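PDB 4CC9: protein Vpx from Simian immunodeficiency virus, which redirects a host CUL4A-DDB1 ubiquitin ligase, through DCAF1, to mark the restriction factor SAMHD1 for proteasomal degradation. Local coordinates for residues B[29-40]-B[72-83]. Residues are numbered along the deposited sequence; the frame is centred on the assembly and turned at random.
Sequences FDWLDRTVEEIN and SYTKYRYLCLIQ
Leu-32, Val-36 and Ile-39 meet Leu-79 and its neighbours in a buried helix-helix packing of helix 25-43 against helix 71-91, near the centre of the chain. The two segments run in the same general direction, their axes 10.4 Å apart at closest approach and inclined at 42°. Leu-79 fills the middle of the seam and splits its two methyls: CD1 touches Ile-39 CG2 at 3.6 Å, whereas CD2 lies 4.0 Å from both Thr-35 CG2 and Trp-31 CH2. Ile-39 is extended, with CG1 anti to the backbone N (chi1 -161°), and this carries its CD1 between Ile-82 CG2, 3.7 Å away, and the amide of Gln-83, whose OE1 is hydrogen-bonded to an aromatic side chain of another protein. Toward the N-terminal end, Leu-32 reaches with CD2 to within 3.4 Å of the carbonyl O of Ser-72, while CD1 rests near Lys-75 CB. Lys-75 then lies across Val-36, CE to CG1, its ammonium close to the carboxylate of Asp-33 in a salt bridge whose exact length is doubtful. The one hydrogen bond between the segments runs from Tyr-78 OH to Asn-40 OD1, 2.8 Å; the oxygen sits at the edge of the phenol ring, and the donor is tilted 26° from the carbonyl plane. Trp-56 of helix 49-66 meets the Tyr-78 ring edge-to-face, tying the pair to that helix. The arrangement belongs to the three-helix Vpr/Vpx fold, whose zinc site joins His-46, beyond helix 25-43, to His-89, Cys-94 and Cys-96.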
loop_
_atom_site.group_PDB
_atom_site.type_symbol
_atom_site.label_atom_id
_atom_site.label_comp_id
_atom_site.label_asym_id
_atom_site.label_seq_id
_atom_site.Cartn_x
_atom_site.Cartn_y
_atom_site.Cartn_z
ATOM N N PHE B 29 9.174 -5.668 23.518
ATOM C CA PHE B 29 10.178 -4.675 23.920
ATOM C C PHE B 29 11.418 -4.743 23.045
ATOM O O PHE B 29 11.950 -3.707 22.658
ATOM C CB PHE B 29 10.559 -4.790 25.405
ATOM C CG PHE B 29 9.545 -4.197 26.338
ATOM C CD1 PHE B 29 9.359 -2.809 26.405
ATOM C CD2 PHE B 29 8.793 -5.009 27.170
ATOM C CE1 PHE B 29 8.424 -2.247 27.276
ATOM C CE2 PHE B 29 7.855 -4.457 28.047
ATOM C CZ PHE B 29 7.670 -3.073 28.097
ATOM N N ASP B 30 11.870 -5.951 22.718
ATOM C CA ASP B 30 13.041 -6.097 21.845
ATOM C C ASP B 30 12.744 -5.622 20.425
ATOM O O ASP B 30 13.606 -5.030 19.773
ATOM C CB ASP B 30 13.575 -7.541 21.833
ATOM C CG ASP B 30 14.205 -7.939 23.162
ATOM O OD1 ASP B 30 14.553 -7.035 23.954
ATOM O OD2 ASP B 30 14.353 -9.152 23.418
ATOM N N TRP B 31 11.530 -5.881 19.944
ATOM C CA TRP B 31 11.117 -5.347 18.648
ATOM C C TRP B 31 11.237 -3.824 18.650
ATOM O O TRP B 31 11.728 -3.236 17.687
ATOM C CB TRP B 31 9.673 -5.733 18.299
ATOM C CG TRP B 31 9.129 -4.889 17.164
ATOM C CD1 TRP B 31 9.378 -5.055 15.834
ATOM C CD2 TRP B 31 8.284 -3.724 17.272
ATOM N NE1 TRP B 31 8.727 -4.079 15.106
ATOM C CE2 TRP B 31 8.049 -3.255 15.962
ATOM C CE3 TRP B 31 7.698 -3.052 18.342
ATOM C CZ2 TRP B 31 7.257 -2.136 15.700
ATOM C CZ3 TRP B 31 6.913 -1.937 18.078
ATOM C CH2 TRP B 31 6.707 -1.487 16.768
ATOM N N LEU B 32 10.792 -3.187 19.732
ATOM C CA LEU B 32 10.795 -1.729 19.761
ATOM C C LEU B 32 12.215 -1.194 19.755
ATOM O O LEU B 32 12.518 -0.286 18.984
ATOM C CB LEU B 32 9.999 -1.178 20.939
ATOM C CG LEU B 32 10.138 0.333 21.191
ATOM C CD1 LEU B 32 9.667 1.160 19.994
ATOM C CD2 LEU B 32 9.383 0.754 22.458
ATOM N N ASP B 33 13.088 -1.778 20.575
ATOM C CA ASP B 33 14.474 -1.319 20.660
ATOM C C ASP B 33 15.221 -1.533 19.355
ATOM O O ASP B 33 15.900 -0.636 18.852
ATOM C CB ASP B 33 15.204 -2.038 21.787
ATOM C CG ASP B 33 14.811 -1.513 23.163
ATOM O OD1 ASP B 33 14.633 -0.281 23.296
ATOM O OD2 ASP B 33 14.675 -2.332 24.103
ATOM N N ARG B 34 15.081 -2.731 18.799
ATOM C CA ARG B 34 15.790 -3.076 17.580
ATOM C C ARG B 34 15.321 -2.235 16.396
ATOM O O ARG B 34 16.155 -1.746 15.629
ATOM C CB ARG B 34 15.664 -4.577 17.296
ATOM C CG ARG B 34 16.598 -5.086 16.213
ATOM N N THR B 35 14.003 -2.023 16.264
ATOM C CA THR B 35 13.463 -1.298 15.100
ATOM C C THR B 35 13.821 0.199 15.070
ATOM O O THR B 35 14.069 0.758 13.990
ATOM C CB THR B 35 11.915 -1.460 14.963
ATOM O OG1 THR B 35 11.564 -2.851 14.947
ATOM C CG2 THR B 35 11.407 -0.822 13.669
ATOM N N VAL B 36 13.843 0.855 16.235
ATOM C CA VAL B 36 14.178 2.284 16.265
ATOM C C VAL B 36 15.618 2.495 15.793
ATOM O O VAL B 36 15.903 3.424 15.018
ATOM C CB VAL B 36 13.875 2.979 17.643
ATOM C CG1 VAL B 36 14.327 2.133 18.795
ATOM C CG2 VAL B 36 14.552 4.348 17.733
ATOM N N GLU B 37 16.514 1.603 16.211
ATOM C CA GLU B 37 17.912 1.703 15.793
ATOM C C GLU B 37 18.043 1.469 14.295
ATOM O O GLU B 37 18.754 2.201 13.601
ATOM C CB GLU B 37 18.790 0.714 16.558
ATOM C CG GLU B 37 18.864 0.990 18.040
ATOM C CD GLU B 37 20.148 0.468 18.661
ATOM O OE1 GLU B 37 20.934 -0.180 17.929
ATOM O OE2 GLU B 37 20.372 0.709 19.874
ATOM N N GLU B 38 17.342 0.454 13.797
ATOM C CA GLU B 38 17.402 0.131 12.379
ATOM C C GLU B 38 16.765 1.208 11.494
ATOM O O GLU B 38 17.328 1.566 10.453
ATOM C CB GLU B 38 16.804 -1.246 12.110
ATOM C CG GLU B 38 17.645 -2.397 12.666
ATOM C CD GLU B 38 17.084 -3.769 12.313
ATOM O OE1 GLU B 38 16.020 -3.827 11.655
ATOM O OE2 GLU B 38 17.708 -4.788 12.691
ATOM N N ILE B 39 15.618 1.754 11.898
ATOM C CA ILE B 39 15.015 2.799 11.072
ATOM C C ILE B 39 15.926 4.025 10.965
ATOM O O ILE B 39 16.034 4.630 9.892
ATOM C CB ILE B 39 13.551 3.157 11.485
ATOM C CG1 ILE B 39 12.821 3.870 10.336
ATOM C CG2 ILE B 39 13.509 4.013 12.745
ATOM C CD1 ILE B 39 11.298 4.005 10.555
ATOM N N ASN B 40 16.611 4.368 12.055
ATOM C CA ASN B 40 17.546 5.496 12.018
ATOM C C ASN B 40 18.709 5.272 11.039
ATOM O O ASN B 40 19.020 6.140 10.226
ATOM C CB ASN B 40 18.052 5.856 13.429
ATOM C CG ASN B 40 16.978 6.502 14.286
ATOM O OD1 ASN B 40 15.988 7.029 13.772
ATOM N ND2 ASN B 40 17.174 6.478 15.595
ATOM N N SER B 72 9.718 3.938 26.617
ATOM C CA SER B 72 9.134 3.047 25.611
ATOM C C SER B 72 8.018 3.732 24.817
ATOM O O SER B 72 7.998 3.691 23.578
ATOM C CB SER B 72 8.596 1.778 26.266
ATOM O OG SER B 72 9.664 0.913 26.601
ATOM N N TYR B 73 7.089 4.367 25.525
ATOM C CA TYR B 73 6.036 5.104 24.844
ATOM C C TYR B 73 6.648 6.198 23.960
ATOM O O TYR B 73 6.257 6.360 22.792
ATOM C CB TYR B 73 5.031 5.677 25.842
ATOM C CG TYR B 73 3.885 6.370 25.161
ATOM C CD1 TYR B 73 2.802 5.651 24.668
ATOM C CD2 TYR B 73 3.893 7.740 24.987
ATOM C CE1 TYR B 73 1.755 6.291 24.019
ATOM C CE2 TYR B 73 2.856 8.386 24.335
ATOM C CZ TYR B 73 1.798 7.660 23.854
ATOM O OH TYR B 73 0.778 8.315 23.213
ATOM N N THR B 74 7.635 6.912 24.503
ATOM C CA THR B 74 8.273 8.013 23.785
ATOM C C THR B 74 8.924 7.509 22.497
ATOM O O THR B 74 8.744 8.094 21.420
ATOM C CB THR B 74 9.342 8.700 24.664
ATOM O OG1 THR B 74 8.720 9.249 25.835
ATOM C CG2 THR B 74 10.039 9.808 23.907
ATOM N N LYS B 75 9.668 6.413 22.594
ATOM C CA LYS B 75 10.289 5.843 21.404
ATOM C C LYS B 75 9.242 5.430 20.377
ATOM O O LYS B 75 9.464 5.571 19.170
ATOM C CB LYS B 75 11.154 4.648 21.765
ATOM C CG LYS B 75 12.427 5.017 22.489
ATOM C CD LYS B 75 13.041 3.762 23.069
ATOM C CE LYS B 75 14.272 3.365 22.326
ATOM N NZ LYS B 75 14.722 2.045 22.815
ATOM N N TYR B 76 8.093 4.954 20.854
ATOM C CA TYR B 76 7.062 4.459 19.951
ATOM C C TYR B 76 6.382 5.580 19.153
ATOM O O TYR B 76 6.186 5.444 17.930
ATOM C CB TYR B 76 6.038 3.631 20.721
ATOM C CG TYR B 76 4.930 3.076 19.856
ATOM C CD1 TYR B 76 5.102 1.896 19.147
ATOM C CD2 TYR B 76 3.708 3.734 19.751
ATOM C CE1 TYR B 76 4.081 1.388 18.351
ATOM C CE2 TYR B 76 2.684 3.233 18.958
ATOM C CZ TYR B 76 2.871 2.062 18.266
ATOM O OH TYR B 76 1.847 1.569 17.484
ATOM N N ARG B 77 6.019 6.684 19.821
ATOM C CA ARG B 77 5.472 7.835 19.083
ATOM C C ARG B 77 6.488 8.343 18.056
ATOM O O ARG B 77 6.125 8.752 16.950
ATOM C CB ARG B 77 5.047 8.980 20.013
ATOM C CG ARG B 77 3.942 8.596 21.010
ATOM C CD ARG B 77 2.666 8.141 20.301
ATOM N NE ARG B 77 2.182 9.189 19.411
ATOM C CZ ARG B 77 1.297 10.126 19.749
ATOM N NH1 ARG B 77 0.764 10.144 20.970
ATOM N NH2 ARG B 77 0.939 11.055 18.855
ATOM N N TYR B 78 7.766 8.295 18.410
ATOM C CA TYR B 78 8.794 8.761 17.494
ATOM C C TYR B 78 8.896 7.838 16.267
ATOM O O TYR B 78 8.973 8.313 15.134
ATOM C CB TYR B 78 10.150 8.878 18.215
ATOM C CG TYR B 78 11.326 8.973 17.266
ATOM C CD1 TYR B 78 11.662 10.181 16.668
ATOM C CD2 TYR B 78 12.102 7.857 16.972
ATOM C CE1 TYR B 78 12.748 10.280 15.797
ATOM C CE2 TYR B 78 13.186 7.945 16.105
ATOM C CZ TYR B 78 13.494 9.164 15.522
ATOM O OH TYR B 78 14.551 9.274 14.664
ATOM N N LEU B 79 8.908 6.526 16.500
ATOM C CA LEU B 79 8.994 5.555 15.407
ATOM C C LEU B 79 7.849 5.746 14.410
ATOM O O LEU B 79 8.079 5.756 13.197
ATOM C CB LEU B 79 9.000 4.113 15.952
ATOM C CG LEU B 79 9.043 2.965 14.942
ATOM C CD1 LEU B 79 10.289 3.042 14.083
ATOM C CD2 LEU B 79 8.971 1.613 15.636
ATOM N N CYS B 80 6.625 5.921 14.910
ATOM C CA CYS B 80 5.479 6.068 14.009
ATOM C C CYS B 80 5.636 7.282 13.087
ATOM O O CYS B 80 5.283 7.217 11.904
ATOM C CB CYS B 80 4.151 6.096 14.784
ATOM S SG CYS B 80 3.727 4.496 15.624
ATOM N N LEU B 81 6.198 8.370 13.610
ATOM C CA LEU B 81 6.448 9.565 12.787
ATOM C C LEU B 81 7.497 9.325 11.703
ATOM O O LEU B 81 7.332 9.783 10.567
ATOM C CB LEU B 81 6.886 10.745 13.651
ATOM C CG LEU B 81 5.795 11.381 14.509
ATOM C CD1 LEU B 81 6.416 12.353 15.495
ATOM C CD2 LEU B 81 4.748 12.087 13.627
ATOM N N ILE B 82 8.575 8.618 12.046
ATOM C CA ILE B 82 9.614 8.336 11.058
ATOM C C ILE B 82 9.119 7.332 10.016
ATOM O O ILE B 82 9.456 7.459 8.824
ATOM C CB ILE B 82 10.925 7.844 11.694
ATOM C CG1 ILE B 82 11.421 8.869 12.722
ATOM C CG2 ILE B 82 11.997 7.660 10.628
ATOM C CD1 ILE B 82 11.585 10.281 12.137
ATOM N N GLN B 83 8.306 6.356 10.443
ATOM C CA GLN B 83 7.763 5.385 9.491
ATOM C C GLN B 83 6.911 6.133 8.460
ATOM O O GLN B 83 6.952 5.803 7.273
ATOM C CB GLN B 83 6.951 4.278 10.187
ATOM C CG GLN B 83 7.735 3.350 11.136
ATOM C CD GLN B 83 8.396 2.152 10.447
ATOM O OE1 GLN B 83 8.809 2.220 9.283
ATOM N NE2 GLN B 83 8.526 1.055 11.186
#